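Local coordinates for protein probable branched-chain-amino-acid aminotransferase (Thermotoga maritima MSB8, PDB 3CSW) that probably interconverts leucine, isoleucine and valine with their 2-oxo acids, using 2-oxoglutarate/glutamate and pyridoxal 5'-phosphate, in branched-chain amino acid biosynthesis, at residues 182-185 against 190-193; 203-208 against 219-224; 99-104 against 108-113. All blocks are in the same frame, centred on the assembly; numbering follows the deposited sequence. Where two conformers were deposited one is given.

Contact 1. Residues 182-185 against 190-193; sequences VFLV and LITP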
# COMPACT_ATOMS: atom_id res chain seq x y z
N VAL A 182 21.74 -3.05 -6.55
CA VAL A 182 21.53 -4.22 -7.42
C VAL A 182 21.45 -3.84 -8.89
O VAL A 182 20.78 -2.89 -9.28
CB VAL A 182 20.20 -4.95 -7.01
CG1 VAL A 182 19.82 -6.12 -8.00
CG2 VAL A 182 20.33 -5.43 -5.56
N PHE A 183 22.16 -4.62 -9.70
CA PHE A 183 22.10 -4.53 -11.13
C PHE A 183 21.80 -5.93 -11.70
O PHE A 183 22.18 -6.95 -11.10
CB PHE A 183 23.45 -4.07 -11.71
CG PHE A 183 23.77 -2.62 -11.46
CD1 PHE A 183 24.22 -2.19 -10.22
CD2 PHE A 183 23.68 -1.68 -12.49
CE1 PHE A 183 24.55 -0.86 -10.00
CE2 PHE A 183 24.00 -0.36 -12.28
CZ PHE A 183 24.44 0.05 -11.02
N LEU A 184 21.11 -5.96 -12.83
CA LEU A 184 20.91 -7.19 -13.58
C LEU A 184 21.24 -6.96 -15.05
O LEU A 184 21.27 -5.82 -15.53
CB LEU A 184 19.49 -7.78 -13.40
CG LEU A 184 18.27 -7.02 -13.91
CD1 LEU A 184 17.15 -7.98 -14.16
CD2 LEU A 184 17.84 -5.93 -12.93
N VAL A 185 21.55 -8.04 -15.75
CA VAL A 185 21.84 -7.94 -17.18
C VAL A 185 20.88 -8.87 -17.88
O VAL A 185 20.71 -10.01 -17.44
CB VAL A 185 23.29 -8.34 -17.55
CG1 VAL A 185 23.48 -8.32 -19.08
CG2 VAL A 185 24.33 -7.43 -16.86
N LEU A 190 22.18 -3.49 -19.40
CA LEU A 190 22.41 -3.33 -17.97
C LEU A 190 21.18 -2.59 -17.37
O LEU A 190 20.84 -1.49 -17.80
CB LEU A 190 23.72 -2.57 -17.69
CG LEU A 190 24.09 -2.42 -16.21
CD1 LEU A 190 24.36 -3.76 -15.60
CD2 LEU A 190 25.27 -1.48 -16.01
N ILE A 191 20.52 -3.22 -16.40
CA ILE A 191 19.27 -2.75 -15.82
C ILE A 191 19.43 -2.60 -14.31
O ILE A 191 20.00 -3.46 -13.66
CB ILE A 191 18.10 -3.73 -16.15
CG1 ILE A 191 17.91 -3.88 -17.67
CG2 ILE A 191 16.80 -3.27 -15.48
CD1 ILE A 191 17.22 -5.17 -18.07
N THR A 192 18.99 -1.47 -13.76
CA THR A 192 19.09 -1.19 -12.34
C THR A 192 17.86 -0.40 -11.86
O THR A 192 17.31 0.43 -12.60
CB THR A 192 20.41 -0.45 -11.97
OG1 THR A 192 20.69 -0.58 -10.57
CG2 THR A 192 20.36 1.01 -12.35
N PRO A 193 17.38 -0.70 -10.62
CA PRO A 193 16.30 0.11 -10.07
C PRO A 193 16.55 1.63 -10.12
O PRO A 193 17.63 2.12 -9.76
CB PRO A 193 16.19 -0.39 -8.63
CG PRO A 193 16.59 -1.86 -8.74
CD PRO A 193 17.74 -1.82 -9.73
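F183 lies alongside T192, the two side chains pointing the same way. F183 CB is 4.0 Å from L190 CD1; CG, CD1 and CE1 all have T192 OG1 as their nearest partner. CD2 touches T192 CB at 3.5 Å and L190 CD1 at 3.8 Å, CE2 still meets T192 CB, and CZ at the tip again has OG1 nearest. T192 CB makes a CH-pi contact over the ring face, 3.9 Å from the F183 centroid, and T192 OG1 hangs over the ring centre. With OG1 anti to the T192 backbone N (chi1 -161°), this hydroxyl also donates a short bond of 2.6 Å to V182 O, tilted 26° from the carbonyl plane. L184 and I191 form the antiparallel hydrogen-bonded pair, L184 N to I191 O at 2.9 Å and I191 N to L184 O at 2.8 Å. Their side chains meet on the reverse face, L184 CD2 against I191 CG2. The hairpin of strands 181-186 and 189-193 is flanked in its sheet by strand 234-239, whose F236 ring stacks on F183, and by strand 219-222; helix 203-214 covers the side carrying F183 and L190, R205 and I209 against F183 and A212 against L190.

Contact 2. Residues 203-208 against 219-224; sequences ITRENV and VEERVV. With PLP (pyridoxal-5'-phosphate), chain E.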
# COMPACT_ATOMS: atom_id res chain seq x y z
N ILE A 203 27.04 5.73 -4.51
CA ILE A 203 28.16 6.30 -5.27
C ILE A 203 28.84 5.27 -6.20
O ILE A 203 29.30 5.64 -7.28
CB ILE A 203 29.18 6.97 -4.31
CG1 ILE A 203 28.50 8.19 -3.67
CG2 ILE A 203 30.53 7.30 -5.06
CD1 ILE A 203 29.24 8.84 -2.55
N THR A 204 28.89 4.00 -5.79
CA THR A 204 29.41 2.92 -6.68
C THR A 204 28.46 2.69 -7.86
O THR A 204 28.88 2.57 -9.00
CB THR A 204 29.61 1.57 -5.93
OG1 THR A 204 30.16 1.81 -4.64
CG2 THR A 204 30.54 0.61 -6.73
N ARG A 205 27.17 2.62 -7.55
CA ARG A 205 26.12 2.54 -8.56
C ARG A 205 26.26 3.63 -9.64
O ARG A 205 26.22 3.35 -10.82
CB ARG A 205 24.76 2.65 -7.85
CG ARG A 205 23.53 2.82 -8.73
CD ARG A 205 22.34 3.26 -7.92
NE ARG A 205 21.14 3.28 -8.73
CZ ARG A 205 20.76 4.31 -9.49
NH1 ARG A 205 21.48 5.43 -9.53
NH2 ARG A 205 19.64 4.22 -10.19
N GLU A 206 26.37 4.87 -9.22
CA GLU A 206 26.51 6.01 -10.10
C GLU A 206 27.70 5.83 -11.04
O GLU A 206 27.55 6.02 -12.25
CB GLU A 206 26.67 7.25 -9.21
CG GLU A 206 26.96 8.60 -9.83
CD GLU A 206 27.47 9.58 -8.72
OE1 GLU A 206 26.69 9.95 -7.79
OE2 GLU A 206 28.67 9.91 -8.74
N ASN A 207 28.85 5.47 -10.48
CA ASN A 207 30.08 5.23 -11.25
C ASN A 207 29.96 4.09 -12.24
O ASN A 207 30.50 4.19 -13.36
CB ASN A 207 31.26 4.98 -10.32
CG ASN A 207 31.89 6.27 -9.82
OD1 ASN A 207 32.42 7.06 -10.61
ND2 ASN A 207 31.87 6.48 -8.52
N VAL A 208 29.26 3.02 -11.85
CA VAL A 208 29.05 1.87 -12.73
C VAL A 208 28.15 2.25 -13.91
O VAL A 208 28.41 1.80 -15.02
CB VAL A 208 28.49 0.65 -11.94
CG1 VAL A 208 28.02 -0.47 -12.88
CG2 VAL A 208 29.57 0.15 -10.95
N VAL A 219 22.05 1.05 -20.78
CA VAL A 219 21.67 1.12 -19.39
C VAL A 219 20.22 1.62 -19.25
O VAL A 219 19.85 2.60 -19.87
CB VAL A 219 22.58 2.07 -18.59
CG1 VAL A 219 22.17 2.04 -17.12
CG2 VAL A 219 24.02 1.71 -18.75
N GLU A 220 19.42 0.92 -18.44
CA GLU A 220 18.05 1.30 -18.10
C GLU A 220 17.92 1.42 -16.58
O GLU A 220 18.15 0.43 -15.87
CB GLU A 220 17.05 0.23 -18.55
CG GLU A 220 17.09 -0.07 -20.03
CD GLU A 220 16.09 -1.15 -20.48
OE1 GLU A 220 15.17 -1.53 -19.70
OE2 GLU A 220 16.24 -1.62 -21.64
N GLU A 221 17.59 2.62 -16.11
CA GLU A 221 17.22 2.88 -14.74
C GLU A 221 15.71 2.93 -14.74
O GLU A 221 15.12 3.86 -15.28
CB GLU A 221 17.81 4.19 -14.20
CG GLU A 221 19.33 4.26 -14.24
CD GLU A 221 19.86 5.61 -13.76
OE1 GLU A 221 19.59 6.01 -12.59
OE2 GLU A 221 20.58 6.27 -14.55
N ARG A 222 15.07 1.93 -14.15
CA ARG A 222 13.60 1.83 -14.16
C ARG A 222 13.11 1.00 -12.98
O ARG A 222 13.88 0.50 -12.19
CB ARG A 222 13.12 1.22 -15.47
CG ARG A 222 13.76 -0.12 -15.79
CD ARG A 222 12.99 -0.79 -16.90
NE ARG A 222 13.53 -2.10 -17.29
CZ ARG A 222 13.17 -3.27 -16.76
NH1 ARG A 222 12.31 -3.35 -15.74
NH2 ARG A 222 13.72 -4.37 -17.22
N VAL A 223 11.80 0.86 -12.87
CA VAL A 223 11.23 -0.06 -11.92
C VAL A 223 11.55 -1.49 -12.41
O VAL A 223 11.27 -1.83 -13.56
CB VAL A 223 9.70 0.15 -11.75
CG1 VAL A 223 9.07 -0.98 -10.89
CG2 VAL A 223 9.43 1.53 -11.15
N VAL A 224 12.14 -2.30 -11.53
CA VAL A 224 12.52 -3.68 -11.81
C VAL A 224 11.71 -4.53 -10.83
O VAL A 224 11.75 -4.29 -9.64
CB VAL A 224 14.02 -3.88 -11.59
CG1 VAL A 224 14.43 -5.37 -11.78
CG2 VAL A 224 14.82 -2.94 -12.52
N1 PLP E . 22.16 0.62 -0.23
C2 PLP E . 22.22 0.74 1.15
C2A PLP E . 20.98 0.43 1.93
C3 PLP E . 23.42 1.14 1.78
O3 PLP E . 23.52 1.19 3.15
C4 PLP E . 24.56 1.42 0.98
C4A PLP E . 25.87 1.78 1.62
O4A PLP E . 26.63 0.89 2.05
C5 PLP E . 24.48 1.28 -0.41
C6 PLP E . 23.27 0.89 -1.00
C5A PLP E . 25.71 1.34 -1.29
O4P PLP E . 26.05 2.69 -1.57
P PLP E . 27.57 3.16 -1.94
O1P PLP E . 27.66 4.69 -1.89
O2P PLP E . 27.91 2.68 -3.32
O3P PLP E . 28.46 2.50 -0.89
O HOH W 1 20.80 7.94 -11.09
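A single pair of side chains, R205 and E221, joins segment 203-208 of the helix to strand 219-222, though R205 CA and E221 CA are 10.8 Å apart. R205 NH2 donates to E221 OE1 at 3.0 Å, a salt bridge bent to 146° at the hydrogen. The guanidinium and carboxylate planes stand 71° apart, and OE1 is approached on its anti side, out of the carboxylate plane. A water in the guanidinium plane makes a second link, accepting from R205 NH1 at 3.0 Å and donating to the same E221 OE1 at 2.7 Å. The reach comes from an arginine extended from CG to NE, its CG anti to the backbone N (chi1 171°). NH2 also bonds P193 O, at the end of the strand preceding the helix. Strand 189-193, helix 203-214 and strand 219-222 make a beta-alpha-beta unit, and the helix begins at the cofactor phosphate. There I203 N donates to PLP O1P at 2.9 Å, and T204 grips O2P twice, through its backbone N and, at 2.7 Å, through OG1. A leucine in place of R205 would probably leave E221 without its charged mate and P193 O without this donor. On the strand, R222 NE pairs with E220 OE1.

Contact 3. Residues 99-104 against 108-113; sequences KVYLFP and EVLFVF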
# COMPACT_ATOMS: atom_id res chain seq x y z
N LYS A 99 34.47 5.06 8.32
CA LYS A 99 33.08 5.35 8.67
C LYS A 99 33.06 6.72 9.30
O LYS A 99 33.91 7.01 10.13
CB LYS A 99 32.52 4.34 9.67
CG LYS A 99 32.54 2.89 9.22
CD LYS A 99 32.35 1.93 10.42
CE LYS A 99 33.20 0.64 10.27
NZ LYS A 99 33.51 -0.01 11.58
N VAL A 100 32.10 7.56 8.90
CA VAL A 100 31.94 8.91 9.45
C VAL A 100 30.54 9.05 10.04
O VAL A 100 29.54 8.87 9.33
CB VAL A 100 32.18 10.01 8.38
CG1 VAL A 100 32.18 11.40 9.07
CG2 VAL A 100 33.49 9.76 7.65
N TYR A 101 30.46 9.37 11.33
CA TYR A 101 29.20 9.51 12.03
C TYR A 101 28.96 10.94 12.43
O TYR A 101 29.85 11.58 12.99
CB TYR A 101 29.18 8.66 13.29
CG TYR A 101 29.34 7.17 13.07
CD1 TYR A 101 28.27 6.37 12.70
CD2 TYR A 101 30.56 6.54 13.31
CE1 TYR A 101 28.42 4.99 12.55
CE2 TYR A 101 30.72 5.18 13.14
CZ TYR A 101 29.65 4.41 12.77
OH TYR A 101 29.83 3.06 12.62
N LEU A 102 27.76 11.45 12.18
CA LEU A 102 27.39 12.79 12.59
C LEU A 102 26.30 12.65 13.65
O LEU A 102 25.29 11.98 13.44
CB LEU A 102 26.93 13.58 11.37
CG LEU A 102 26.45 15.01 11.58
CD1 LEU A 102 27.58 15.92 12.09
CD2 LEU A 102 25.85 15.53 10.27
N PHE A 103 26.53 13.27 14.81
CA PHE A 103 25.66 13.08 15.97
C PHE A 103 24.61 14.16 16.16
O PHE A 103 24.87 15.34 15.91
CB PHE A 103 26.48 12.87 17.26
CG PHE A 103 27.20 11.56 17.28
CD1 PHE A 103 26.50 10.39 17.50
CD2 PHE A 103 28.55 11.49 17.01
CE1 PHE A 103 27.15 9.18 17.47
CE2 PHE A 103 29.20 10.29 16.99
CZ PHE A 103 28.50 9.12 17.22
N PRO A 104 23.43 13.72 16.66
CA PRO A 104 22.20 14.51 16.76
C PRO A 104 22.33 15.68 17.71
O PRO A 104 22.83 15.52 18.83
CB PRO A 104 21.16 13.52 17.30
CG PRO A 104 21.93 12.37 17.88
CD PRO A 104 23.25 12.35 17.20
N GLU A 108 28.61 16.89 16.53
CA GLU A 108 29.89 16.18 16.73
C GLU A 108 30.12 15.17 15.63
O GLU A 108 29.19 14.45 15.26
CB GLU A 108 29.82 15.39 18.04
CG GLU A 108 29.77 16.23 19.33
CD GLU A 108 31.10 16.29 20.06
OE1 GLU A 108 32.15 16.34 19.38
OE2 GLU A 108 31.10 16.29 21.31
N VAL A 109 31.36 15.06 15.14
CA VAL A 109 31.71 14.09 14.08
C VAL A 109 32.71 13.05 14.62
O VAL A 109 33.63 13.39 15.37
CB VAL A 109 32.28 14.79 12.82
CG1 VAL A 109 32.63 13.78 11.73
CG2 VAL A 109 31.28 15.81 12.28
N LEU A 110 32.51 11.79 14.25
CA LEU A 110 33.42 10.71 14.63
C LEU A 110 33.85 9.97 13.38
O LEU A 110 33.01 9.52 12.61
CB LEU A 110 32.74 9.72 15.59
CG LEU A 110 33.43 8.39 15.91
CD1 LEU A 110 34.66 8.61 16.75
CD2 LEU A 110 32.45 7.46 16.62
N PHE A 111 35.17 9.84 13.19
CA PHE A 111 35.72 9.07 12.07
C PHE A 111 36.29 7.79 12.64
O PHE A 111 36.92 7.83 13.70
CB PHE A 111 36.84 9.82 11.37
CG PHE A 111 36.44 11.14 10.74
CD1 PHE A 111 36.22 12.27 11.51
CD2 PHE A 111 36.39 11.26 9.35
CE1 PHE A 111 35.91 13.51 10.92
CE2 PHE A 111 36.09 12.50 8.75
CZ PHE A 111 35.84 13.61 9.54
N VAL A 112 36.08 6.67 11.96
CA VAL A 112 36.65 5.39 12.37
C VAL A 112 37.44 4.85 11.18
O VAL A 112 36.88 4.68 10.09
CB VAL A 112 35.57 4.35 12.82
CG1 VAL A 112 36.23 3.11 13.41
CG2 VAL A 112 34.62 4.96 13.84
N PHE A 113 38.74 4.62 11.37
CA PHE A 113 39.61 4.09 10.31
C PHE A 113 40.03 2.66 10.64
O PHE A 113 40.51 2.42 11.74
CB PHE A 113 40.86 4.93 10.17
CG PHE A 113 40.61 6.37 9.80
CD1 PHE A 113 40.32 7.32 10.77
CD2 PHE A 113 40.74 6.80 8.48
CE1 PHE A 113 40.13 8.64 10.44
CE2 PHE A 113 40.54 8.13 8.14
CZ PHE A 113 40.24 9.06 9.12
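K99 and V112 open, as a hydrogen-bonded pair, a run of backbone hydrogen bonds between antiparallel strands, K99 N to V112 O at 3.0 Å and V112 N to K99 O at 2.9 Å. Y101 and L110 repeat the reciprocal pair, and F103 N to E108 O adds one more bond beyond the strand end. CA-H...O contacts join V100 CA to L110 O and V109 CA to Y101 O. The result is a beta hairpin of strands 96-102 and 109-115, set inside an antiparallel sheet between strands 42-49 and 14-17. Apolar contacts divide by face. Among V100, L102, V109 and F111, V100 CG1 meets V109 CG1 at 3.6 Å and lies over the F111 ring, 4.2 Å from its centroid. L102 CD1 touches V109 CG2, and helix 78-89 covers V100 and F111. On the face of Y101, L110 and V112, V112 CG2 sits in the plane of the Y101 ring, 4.0 Å from Y101 CE2, and Y101 lies alongside L110; beyond the strand, L110 CB meets the edge of the F103 ring, 3.8 Å from F103 CE2. K99 NZ forms a salt bridge, and Y101 OH a hydrogen bond, with OE2 of E35 of the second subunit.

How the contacts relate
Contacts 1 and 2 touch, their centres 7 Å apart, since strands 189-193 and 219-222 are neighbours in one sheet. L190 O probably accepts a hydrogen bond from E220 N at 2.9 Å, and the V224 methyls pack on I191 and L184. Strand 189-193 thus serves both the hairpin of contact 1 and the unit of contact 2. Contact 3 lies on the opposite side of the chain's centre, with its centre about 32 Å from that of contact 1 and 28 Å from that of contact 2. The cofactor lies between: I203 and T204 of contact 2 bind its phosphate, and the side chains of F183 and K99 are about 8 and 10 Å from the cofactor.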